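Local structure of lipid II:glycine glycyltransferase (Staphylococcus aureus, 6SNR) at residues A[131-136]-A[143-148]; A[332-337]-A[375-380]; A[338-343]-A[350-355]; A[356-361]-A[365-370]. The protein probably catalyses transfer of the first glycine of the pentaglycine bridge from glycyl-tRNA to the lysine side chain of lipid II in peptidoglycan synthesis. All coordinates share one frame; numbering follows the deposited sequence.

Contact 1. Residues A[131-136]-A[143-148]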
# COMPACT_ATOMS: atom_id res chain seq x y z
N LYS A 131 19.38 11.72 12.69
CA LYS A 131 18.34 12.73 12.93
C LYS A 131 17.62 12.42 14.25
O LYS A 131 16.85 13.28 14.72
CB LYS A 131 17.26 12.76 11.81
CG LYS A 131 17.68 13.42 10.53
CD LYS A 131 17.88 14.90 10.70
CE LYS A 131 18.01 15.56 9.33
NZ LYS A 131 18.38 16.96 9.43
N GLY A 132 17.84 11.21 14.79
CA GLY A 132 17.29 10.80 16.12
C GLY A 132 16.09 9.88 16.08
O GLY A 132 15.46 9.69 15.04
N PHE A 133 15.73 9.29 17.23
CA PHE A 133 14.60 8.37 17.30
C PHE A 133 13.37 9.14 17.77
O PHE A 133 12.93 9.03 18.94
CB PHE A 133 14.88 7.18 18.21
CG PHE A 133 16.11 6.42 17.84
CD1 PHE A 133 16.11 5.50 16.78
CD2 PHE A 133 17.30 6.61 18.53
CE1 PHE A 133 17.25 4.79 16.47
CE2 PHE A 133 18.43 5.90 18.22
CZ PHE A 133 18.41 4.97 17.18
N LYS A 134 12.83 9.92 16.84
CA LYS A 134 11.68 10.78 17.11
C LYS A 134 10.33 10.08 16.77
O LYS A 134 10.30 8.87 16.50
CB LYS A 134 11.86 12.14 16.41
CG LYS A 134 13.21 12.80 16.66
CD LYS A 134 13.18 14.28 16.31
CE LYS A 134 14.43 15.02 16.78
NZ LYS A 134 14.83 14.71 18.18
N GLU A 135 9.20 10.79 16.84
CA GLU A 135 7.91 10.17 16.51
C GLU A 135 7.92 9.56 15.11
O GLU A 135 8.64 10.05 14.22
CB GLU A 135 6.72 11.13 16.59
CG GLU A 135 6.13 11.28 18.01
CD GLU A 135 5.18 10.11 18.33
OE1 GLU A 135 5.64 9.04 18.71
OE2 GLU A 135 3.99 10.22 18.10
N GLY A 136 7.08 8.55 14.90
CA GLY A 136 7.08 7.86 13.57
C GLY A 136 6.84 8.84 12.42
O GLY A 136 7.46 8.71 11.33
N GLN A 143 10.88 10.54 5.32
CA GLN A 143 10.00 9.38 5.30
C GLN A 143 9.48 9.09 6.70
O GLN A 143 10.10 9.45 7.69
CB GLN A 143 10.71 8.13 4.79
CG GLN A 143 11.29 8.25 3.37
CD GLN A 143 10.28 8.52 2.31
OE1 GLN A 143 9.12 8.06 2.37
NE2 GLN A 143 10.69 9.29 1.28
N PRO A 144 8.35 8.37 6.76
CA PRO A 144 7.98 7.85 8.09
C PRO A 144 9.04 6.90 8.63
O PRO A 144 9.64 6.07 7.92
CB PRO A 144 6.69 7.08 7.82
CG PRO A 144 6.16 7.54 6.49
CD PRO A 144 7.40 7.98 5.72
N ARG A 145 9.32 7.01 9.94
CA ARG A 145 10.24 6.14 10.63
C ARG A 145 9.53 4.93 11.21
O ARG A 145 10.17 4.01 11.69
CB ARG A 145 11.01 6.90 11.74
CG ARG A 145 12.19 6.12 12.27
CD ARG A 145 13.07 6.88 13.26
NE ARG A 145 12.39 7.08 14.55
CZ ARG A 145 12.33 6.15 15.50
NH1 ARG A 145 12.84 4.95 15.31
NH2 ARG A 145 11.67 6.41 16.63
N MET A 146 8.19 4.95 11.22
CA MET A 146 7.39 3.80 11.60
C MET A 146 6.31 3.59 10.57
O MET A 146 5.66 4.56 10.16
CB MET A 146 6.77 4.03 13.01
CG MET A 146 7.78 4.32 14.07
SD MET A 146 6.95 4.85 15.62
CE MET A 146 8.41 5.31 16.51
N THR A 147 6.09 2.33 10.22
CA THR A 147 5.01 1.90 9.35
C THR A 147 4.25 0.74 9.95
O THR A 147 4.70 0.14 10.93
CB THR A 147 5.49 1.53 7.93
OG1 THR A 147 6.40 0.43 7.99
CG2 THR A 147 6.09 2.74 7.25
N MET A 148 3.13 0.41 9.34
CA MET A 148 2.31 -0.70 9.78
C MET A 148 2.21 -1.76 8.71
O MET A 148 1.74 -1.49 7.59
CB MET A 148 0.91 -0.21 10.17
CG MET A 148 0.95 0.83 11.27
SD MET A 148 1.24 0.14 12.91
CE MET A 148 -0.44 -0.35 13.34
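R145 leaves its backbone with CG anti to N (chi1 -167°) and stays straight until a bend at chi3 (71°), which turns its guanidinium toward the loop at F133 and K134. There NH2 donates to K134 O at 2.8 Å, in the carbonyl plane and close to the plane of the guanidinium itself, with a fairly straight N-H...O angle of 164°. NE reaches the same oxygen in a weak bond of 3.4 Å. F133 meets the group from another side: its CA lies over one guanidinium face, toward the rim, while the ring stands steeply to that plane. R145 NH1 lies at the edge of the F133 ring, 3.6 Å from F133 CD1.

The backbones join one step further on. R145 N donates to G136 O at 2.9 Å, and P144 CA makes a CA-H...O contact of 3.4 Å with that oxygen. M146 then lays CG and SD against the backbone of G136, SD coming within 3.6 Å of G136 CA. The loop thus folds back on the start of strand 146-151, on the path from strand 129-130, at the edge of one sheet, into the second sheet.

NH1 is hydrogen-bonded to K384 O, and NE, besides its weak bond to K134 O, to Y141 OH. A buried arginine is therefore gripped largely by neutral oxygens, with E135 OE1 6.9 Å from R145 NH2. Its positive charge is probably stabilised by the carbonyl oxygens of K134 and K384 and by the hydroxyl of Y141, with no carboxylate of the two segments in contact.

Contact 2. Residues A[332-337]-A[375-380]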
# COMPACT_ATOMS: atom_id res chain seq x y z
N PRO A 332 -17.21 -1.30 1.14
CA PRO A 332 -16.31 -1.47 -0.01
C PRO A 332 -14.81 -1.43 0.32
O PRO A 332 -14.09 -2.22 -0.28
CB PRO A 332 -16.71 -0.34 -0.94
CG PRO A 332 -17.15 0.73 -0.02
CD PRO A 332 -17.92 -0.01 1.07
N ASN A 333 -14.39 -0.57 1.23
CA ASN A 333 -12.95 -0.49 1.61
C ASN A 333 -12.46 -1.79 2.24
O ASN A 333 -11.34 -2.21 2.01
CB ASN A 333 -12.70 0.68 2.58
CG ASN A 333 -12.99 2.03 1.93
OD1 ASN A 333 -13.74 2.85 2.45
ND2 ASN A 333 -12.39 2.27 0.80
N HIS A 334 -13.31 -2.46 3.01
CA HIS A 334 -12.92 -3.73 3.63
C HIS A 334 -12.78 -4.85 2.62
O HIS A 334 -11.84 -5.66 2.69
CB HIS A 334 -13.97 -4.15 4.70
CG HIS A 334 -14.08 -3.18 5.83
ND1 HIS A 334 -14.73 -1.97 5.71
CD2 HIS A 334 -13.60 -3.22 7.09
CE1 HIS A 334 -14.66 -1.33 6.86
NE2 HIS A 334 -13.98 -2.07 7.71
N HIS A 335 -13.68 -4.86 1.63
CA HIS A 335 -13.59 -5.79 0.53
C HIS A 335 -12.30 -5.56 -0.27
O HIS A 335 -11.53 -6.49 -0.53
CB HIS A 335 -14.83 -5.65 -0.38
CG HIS A 335 -15.05 -6.82 -1.27
ND1 HIS A 335 -16.04 -6.86 -2.23
CD2 HIS A 335 -14.38 -7.98 -1.37
CE1 HIS A 335 -15.96 -7.99 -2.89
NE2 HIS A 335 -14.97 -8.69 -2.38
N MET A 336 -12.09 -4.27 -0.58
CA MET A 336 -10.88 -3.81 -1.30
C MET A 336 -9.57 -4.23 -0.63
O MET A 336 -8.70 -4.87 -1.30
CB MET A 336 -10.88 -2.28 -1.45
CG MET A 336 -10.03 -1.81 -2.63
SD MET A 336 -10.24 -0.04 -2.84
CE MET A 336 -9.71 0.70 -1.34
N GLN A 337 -9.46 -3.97 0.66
CA GLN A 337 -8.20 -4.31 1.40
C GLN A 337 -7.89 -5.79 1.35
O GLN A 337 -6.77 -6.20 1.02
CB GLN A 337 -8.23 -3.87 2.85
CG GLN A 337 -8.12 -2.37 3.04
CD GLN A 337 -6.78 -1.80 2.58
OE1 GLN A 337 -5.78 -2.54 2.45
NE2 GLN A 337 -6.74 -0.48 2.37
N LYS A 375 -4.16 -0.28 12.55
CA LYS A 375 -3.90 -1.26 13.60
C LYS A 375 -4.83 -2.51 13.53
O LYS A 375 -4.50 -3.52 14.09
CB LYS A 375 -3.98 -0.62 14.99
CG LYS A 375 -5.38 -0.22 15.48
CD LYS A 375 -5.26 0.42 16.85
CE LYS A 375 -6.56 0.32 17.64
NZ LYS A 375 -6.37 0.80 19.04
N VAL A 376 -5.97 -2.41 12.84
CA VAL A 376 -6.94 -3.52 12.83
C VAL A 376 -6.74 -4.53 11.73
O VAL A 376 -7.49 -5.49 11.63
CB VAL A 376 -8.41 -3.00 12.84
CG1 VAL A 376 -8.67 -2.13 14.05
CG2 VAL A 376 -8.78 -2.27 11.57
N TRP A 377 -5.72 -4.31 10.87
CA TRP A 377 -5.50 -5.12 9.71
C TRP A 377 -4.39 -6.19 9.82
O TRP A 377 -3.74 -6.56 8.81
CB TRP A 377 -5.23 -4.15 8.51
CG TRP A 377 -6.50 -3.52 8.09
CD1 TRP A 377 -6.92 -2.27 8.37
CD2 TRP A 377 -7.53 -4.12 7.30
NE1 TRP A 377 -8.17 -2.05 7.80
CE2 TRP A 377 -8.56 -3.17 7.13
CE3 TRP A 377 -7.70 -5.40 6.73
CZ2 TRP A 377 -9.77 -3.46 6.43
CZ3 TRP A 377 -8.88 -5.67 6.00
CH2 TRP A 377 -9.91 -4.69 5.89
N GLY A 378 -4.21 -6.76 11.01
CA GLY A 378 -3.19 -7.75 11.21
C GLY A 378 -1.75 -7.23 11.05
O GLY A 378 -0.84 -7.98 10.72
N THR A 379 -1.61 -5.97 11.40
CA THR A 379 -0.35 -5.25 11.24
C THR A 379 0.53 -5.33 12.44
O THR A 379 0.04 -5.37 13.59
CB THR A 379 -0.62 -3.77 10.98
OG1 THR A 379 -1.56 -3.26 11.94
CG2 THR A 379 -1.17 -3.55 9.57
N TYR A 380 1.85 -5.30 12.20
CA TYR A 380 2.80 -5.02 13.24
C TYR A 380 3.48 -3.71 12.97
O TYR A 380 3.55 -3.26 11.82
CB TYR A 380 3.83 -6.12 13.41
CG TYR A 380 4.80 -6.26 12.24
CD1 TYR A 380 4.49 -7.11 11.21
CD2 TYR A 380 6.00 -5.56 12.21
CE1 TYR A 380 5.31 -7.27 10.14
CE2 TYR A 380 6.87 -5.76 11.11
CZ TYR A 380 6.49 -6.61 10.09
OH TYR A 380 7.24 -6.87 8.95
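W377 pushes the six-membered part of its indole against one side of helix 332-337, and Q337 and H334 receive it. Q337 CB sits over the ring face in a CH-pi contact, 3.8 Å from the centroid and 21° off the normal, displaced toward the rim; its closest carbon is W377 CH2, at 3.6 Å. CG follows along the same face, 3.9 Å from W377 CZ2. One turn back, H334 CD2 approaches W377 CZ2 at 3.9 Å. The two rings meet obliquely, their planes 41° apart.

The indole thereby bridges the loop after helix 368-374 and the first turns of helix 332-347, the helix of a beta-alpha-beta unit in the mixed sheet that contains strands 315-323 and 351-356 in this FemABX-family protein.

A bend at chi2 (-65°) carries the amide of Q337 away from the indole, and its OE1 is hydrogen-bonded to Y352 OH, which helps to hold the chain whose CB and CG line the ring. Around W377 itself, F163 makes an edge-to-face contact, and the rings of F354 and F373 also meet the indole. Its backbone is tied to strand 146-151, where W377 O is hydrogen-bonded to T150 OG1.

Contact 3. Residues A[338-343]-A[350-355]; sequences YTMMKY and TTYDFG
M341 and Y352 face each other where helix 338-343 passes over strand 351-355, the short axes 9.3 Å apart at closest approach and their directions 139° apart. The methionine starts from a CB set to the flank of the helix. CG, the next atom, stands almost exactly above the centre of the Y352 ring, 3.6 Å from the centroid and 4° off the normal, so that all six ring carbons lie at similar distances from it. Because the chain continues extended (chi2 175°), SD rises from the face, still above the ring, in an oblique Met-aromatic contact 4.8 Å from the centroid. The methyl CE then dips back and ends the run between two rings: it is 3.8 Å from Y352 CD1 and, at the edge of the neighbouring phenyl ring, 3.7 Å from F354 CZ. Those rings also touch each other, Y352 CE1 being 3.6 Å above the plane of F354.

The rim of the tyrosine is taken by M340, whose CE lies 3.3 Å from Y352 OH. That hydroxyl has its polar partner in Q337, a turn earlier on the helix. At the far end of the strand D353 OD1 accepts from G355 N at 2.8 Å, forming an Asx turn.

A methionine laid over a tyrosine face, with a second at its hydroxyl, here builds part of the buried interface of a beta-alpha-beta unit, made of strand 315-323, helix 332-347 and the parallel strand 351-356.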
# COMPACT_ATOMS: atom_id res chain seq x y z
N TYR A 338 -8.86 -6.63 1.69
CA TYR A 338 -8.60 -8.06 1.74
C TYR A 338 -8.26 -8.61 0.35
O TYR A 338 -7.38 -9.45 0.20
CB TYR A 338 -9.85 -8.75 2.36
CG TYR A 338 -9.74 -10.26 2.54
CD1 TYR A 338 -8.74 -10.81 3.32
CD2 TYR A 338 -10.70 -11.12 2.01
CE1 TYR A 338 -8.65 -12.19 3.56
CE2 TYR A 338 -10.62 -12.51 2.24
CZ TYR A 338 -9.59 -13.02 3.01
OH TYR A 338 -9.49 -14.38 3.27
N THR A 339 -8.99 -8.16 -0.68
CA THR A 339 -8.73 -8.54 -2.08
C THR A 339 -7.28 -8.17 -2.50
O THR A 339 -6.60 -8.99 -3.13
CB THR A 339 -9.76 -7.93 -3.04
OG1 THR A 339 -11.08 -8.38 -2.65
CG2 THR A 339 -9.49 -8.41 -4.41
N MET A 340 -6.86 -6.98 -2.10
CA MET A 340 -5.53 -6.47 -2.50
C MET A 340 -4.43 -7.25 -1.81
O MET A 340 -3.39 -7.55 -2.43
CB MET A 340 -5.38 -4.95 -2.26
CG MET A 340 -6.19 -4.12 -3.25
SD MET A 340 -5.89 -2.36 -3.14
CE MET A 340 -6.33 -2.04 -1.47
N MET A 341 -4.66 -7.64 -0.56
CA MET A 341 -3.69 -8.45 0.15
C MET A 341 -3.54 -9.78 -0.54
O MET A 341 -2.43 -10.27 -0.73
CB MET A 341 -4.07 -8.63 1.59
CG MET A 341 -3.93 -7.39 2.45
SD MET A 341 -4.58 -7.76 4.10
CE MET A 341 -4.39 -6.18 4.92
N LYS A 342 -4.66 -10.40 -0.91
CA LYS A 342 -4.60 -11.69 -1.61
C LYS A 342 -3.90 -11.57 -2.97
O LYS A 342 -3.07 -12.43 -3.28
CB LYS A 342 -6.01 -12.32 -1.74
CG LYS A 342 -6.56 -12.78 -0.39
CD LYS A 342 -7.93 -13.46 -0.58
CE LYS A 342 -8.86 -12.63 -1.47
NZ LYS A 342 -10.23 -13.21 -1.61
N TYR A 343 -4.19 -10.51 -3.74
CA TYR A 343 -3.56 -10.26 -5.02
C TYR A 343 -2.05 -10.09 -4.82
O TYR A 343 -1.25 -10.64 -5.58
CB TYR A 343 -4.10 -8.98 -5.69
CG TYR A 343 -3.41 -8.66 -6.99
CD1 TYR A 343 -2.25 -7.92 -7.03
CD2 TYR A 343 -3.89 -9.15 -8.19
CE1 TYR A 343 -1.60 -7.67 -8.22
CE2 TYR A 343 -3.26 -8.90 -9.39
CZ TYR A 343 -2.12 -8.12 -9.41
OH TYR A 343 -1.46 -7.86 -10.59
N THR A 350 5.32 -10.90 0.38
CA THR A 350 5.12 -11.50 1.70
C THR A 350 4.79 -10.51 2.79
O THR A 350 4.44 -10.93 3.93
CB THR A 350 6.35 -12.34 2.13
OG1 THR A 350 7.48 -11.46 2.21
CG2 THR A 350 6.62 -13.45 1.12
N THR A 351 4.89 -9.20 2.49
CA THR A 351 4.44 -8.14 3.38
C THR A 351 3.59 -7.13 2.61
O THR A 351 3.80 -6.91 1.44
CB THR A 351 5.59 -7.40 4.11
OG1 THR A 351 6.56 -6.96 3.16
CG2 THR A 351 6.26 -8.32 5.11
N TYR A 352 2.66 -6.52 3.32
CA TYR A 352 1.71 -5.54 2.79
C TYR A 352 1.77 -4.33 3.73
O TYR A 352 1.40 -4.38 4.91
CB TYR A 352 0.32 -6.16 2.75
CG TYR A 352 -0.79 -5.33 2.19
CD1 TYR A 352 -1.55 -4.45 2.99
CD2 TYR A 352 -1.17 -5.46 0.86
CE1 TYR A 352 -2.59 -3.72 2.47
CE2 TYR A 352 -2.21 -4.74 0.34
CZ TYR A 352 -2.93 -3.88 1.14
OH TYR A 352 -3.97 -3.16 0.62
N ASP A 353 2.37 -3.24 3.24
CA ASP A 353 2.75 -2.09 4.04
C ASP A 353 1.71 -0.98 3.88
O ASP A 353 1.51 -0.40 2.79
CB ASP A 353 4.16 -1.65 3.56
CG ASP A 353 4.78 -0.59 4.41
OD1 ASP A 353 4.10 0.09 5.18
OD2 ASP A 353 6.00 -0.42 4.23
N PHE A 354 1.03 -0.64 4.98
CA PHE A 354 0.06 0.45 5.00
C PHE A 354 0.66 1.84 5.13
O PHE A 354 -0.08 2.83 5.18
CB PHE A 354 -0.90 0.26 6.17
CG PHE A 354 -1.99 -0.75 5.92
CD1 PHE A 354 -1.78 -2.08 6.22
CD2 PHE A 354 -3.26 -0.34 5.54
CE1 PHE A 354 -2.79 -3.01 6.04
CE2 PHE A 354 -4.29 -1.29 5.37
CZ PHE A 354 -4.05 -2.60 5.62
N GLY A 355 1.99 1.92 5.24
CA GLY A 355 2.69 3.18 5.37
C GLY A 355 2.71 3.74 6.79
O GLY A 355 2.49 3.02 7.75

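Contact 4. Residues A[356-361]-A[365-370]; sequences GTDNDP and SEHYGL
The loop at D358 to P361 runs alongside a type I turn, S365 to Y368, that leads into helix 368-374 with H367 at the N-cap; CA atoms approach to 5.7 Å between P361 and Y368. Among the side chains, D358 meets H367 at the edge of the imidazole: OD2 lies in the ring plane, 3.3 Å from H367 CD2, with carboxylate and ring planes 72° apart. The other oxygen, OD1, is hydrogen-bonded to L137 N, which anchors the aspartate to the loop before strand 146-151. One imidazole face is lined by the aliphatic chain of E366, its CG 3.5 Å above the centre.

P361 fills the other end. Its CB touches S365 OG at 3.2 Å; that hydroxyl is hydrogen-bonded to D362 O. P361 O comes to the edge of the Y368 ring, 3.5 Å from CD1, and L370 brings CD1 to within 4.0 Å of G356 O.

Between the two ends a water joins the segments. It donates to T357 OG1 at 2.9 Å and to H367 O at 2.7 Å, while T357 OG1 in turn donates to D358 O. The threonine hydroxyl thus both accepts and donates, and the N-cap carbonyl, otherwise engaged within its segment by a weak bond from L370 N, gains a stronger donor. No direct hydrogen bond joins the two segments; the direct contacts are carbon-oxygen and apolar ones, so the hydrogen bonding between them runs through the water.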
# COMPACT_ATOMS: atom_id res chain seq x y z
N GLY A 356 2.90 5.06 6.89
CA GLY A 356 3.33 5.67 8.12
C GLY A 356 2.34 5.75 9.26
O GLY A 356 1.13 5.83 9.05
N THR A 357 2.91 5.84 10.45
CA THR A 357 2.15 6.04 11.69
C THR A 357 3.07 6.59 12.75
O THR A 357 4.25 6.34 12.75
CB THR A 357 1.51 4.70 12.13
OG1 THR A 357 0.55 4.95 13.20
CG2 THR A 357 2.51 3.71 12.60
N ASP A 358 2.48 7.28 13.75
CA ASP A 358 3.03 7.35 15.07
C ASP A 358 2.72 6.08 15.87
O ASP A 358 1.78 5.36 15.57
CB ASP A 358 2.42 8.56 15.84
CG ASP A 358 2.87 9.91 15.33
OD1 ASP A 358 4.01 10.07 14.79
OD2 ASP A 358 2.09 10.90 15.52
N ASN A 359 3.57 5.82 16.86
CA ASN A 359 3.34 4.69 17.77
C ASN A 359 2.30 5.05 18.84
O ASN A 359 2.65 5.74 19.77
CB ASN A 359 4.62 4.29 18.45
CG ASN A 359 4.49 3.00 19.29
OD1 ASN A 359 3.41 2.43 19.37
ND2 ASN A 359 5.58 2.54 19.89
N ASP A 360 1.08 4.58 18.66
CA ASP A 360 -0.03 4.71 19.65
C ASP A 360 -0.23 6.14 20.08
O ASP A 360 -0.12 6.47 21.28
CB ASP A 360 0.27 3.84 20.84
CG ASP A 360 -0.94 3.71 21.80
OD1 ASP A 360 -2.07 3.69 21.33
OD2 ASP A 360 -0.69 3.70 23.02
N PRO A 361 -0.50 7.04 19.12
CA PRO A 361 -0.71 8.42 19.49
C PRO A 361 -2.02 8.63 20.29
O PRO A 361 -2.92 7.81 20.18
CB PRO A 361 -0.81 9.14 18.14
CG PRO A 361 -1.37 8.10 17.23
CD PRO A 361 -0.79 6.80 17.68
N SER A 365 -4.20 14.00 18.63
CA SER A 365 -3.06 14.28 17.75
C SER A 365 -3.48 14.13 16.28
O SER A 365 -4.43 13.43 15.96
CB SER A 365 -1.87 13.40 18.12
OG SER A 365 -2.17 12.05 17.92
N GLU A 366 -2.78 14.83 15.40
CA GLU A 366 -3.20 14.89 13.99
C GLU A 366 -3.20 13.53 13.27
O GLU A 366 -3.97 13.33 12.33
CB GLU A 366 -2.35 15.90 13.20
CG GLU A 366 -0.85 15.73 13.30
CD GLU A 366 -0.08 16.73 12.44
OE1 GLU A 366 0.79 17.43 12.98
OE2 GLU A 366 -0.33 16.83 11.22
N HIS A 367 -2.36 12.61 13.74
CA HIS A 367 -2.23 11.29 13.11
C HIS A 367 -2.98 10.11 13.78
O HIS A 367 -2.81 8.95 13.40
CB HIS A 367 -0.74 10.91 12.98
CG HIS A 367 0.10 11.99 12.38
ND1 HIS A 367 -0.18 12.57 11.17
CD2 HIS A 367 1.24 12.58 12.82
CE1 HIS A 367 0.72 13.49 10.90
NE2 HIS A 367 1.59 13.52 11.89
N TYR A 368 -3.84 10.38 14.77
CA TYR A 368 -4.56 9.30 15.40
C TYR A 368 -5.36 8.42 14.42
O TYR A 368 -5.38 7.20 14.53
CB TYR A 368 -5.52 9.85 16.49
CG TYR A 368 -6.30 8.74 17.13
CD1 TYR A 368 -5.69 7.89 18.03
CD2 TYR A 368 -7.63 8.49 16.79
CE1 TYR A 368 -6.38 6.84 18.60
CE2 TYR A 368 -8.34 7.44 17.35
CZ TYR A 368 -7.71 6.62 18.26
OH TYR A 368 -8.40 5.58 18.83
N GLY A 369 -6.00 9.03 13.42
CA GLY A 369 -6.85 8.27 12.53
C GLY A 369 -6.05 7.22 11.76
O GLY A 369 -6.54 6.09 11.52
N LEU A 370 -4.81 7.56 11.42
CA LEU A 370 -3.96 6.56 10.74
C LEU A 370 -3.70 5.33 11.59
O LEU A 370 -3.63 4.21 11.09
CB LEU A 370 -2.60 7.17 10.35
CG LEU A 370 -2.66 8.33 9.37
CD1 LEU A 370 -1.31 9.02 9.26
CD2 LEU A 370 -3.15 7.89 8.01
O HOH W 1 -0.45 7.59 13.61

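Along the chain, contact 1 comes first and closes a short loop as the path leaves strand 129-130 of one mixed sheet for strand 146-151 of the other. Contact 2 opens much later, on helix 332-347, and closes a long loop at 375-380. Within that loop lie contact 3, which shuts the turn from helix to strand 351-356, and then contact 4, which shuts the passage from that strand to helix 368-374; no two contacts cross. The spatial ties run across the sheet: M148 pairs by backbone with F354, and M146 with T357, joining contact 1 to contacts 3 and 4, while contacts 2 and 3 share one helix.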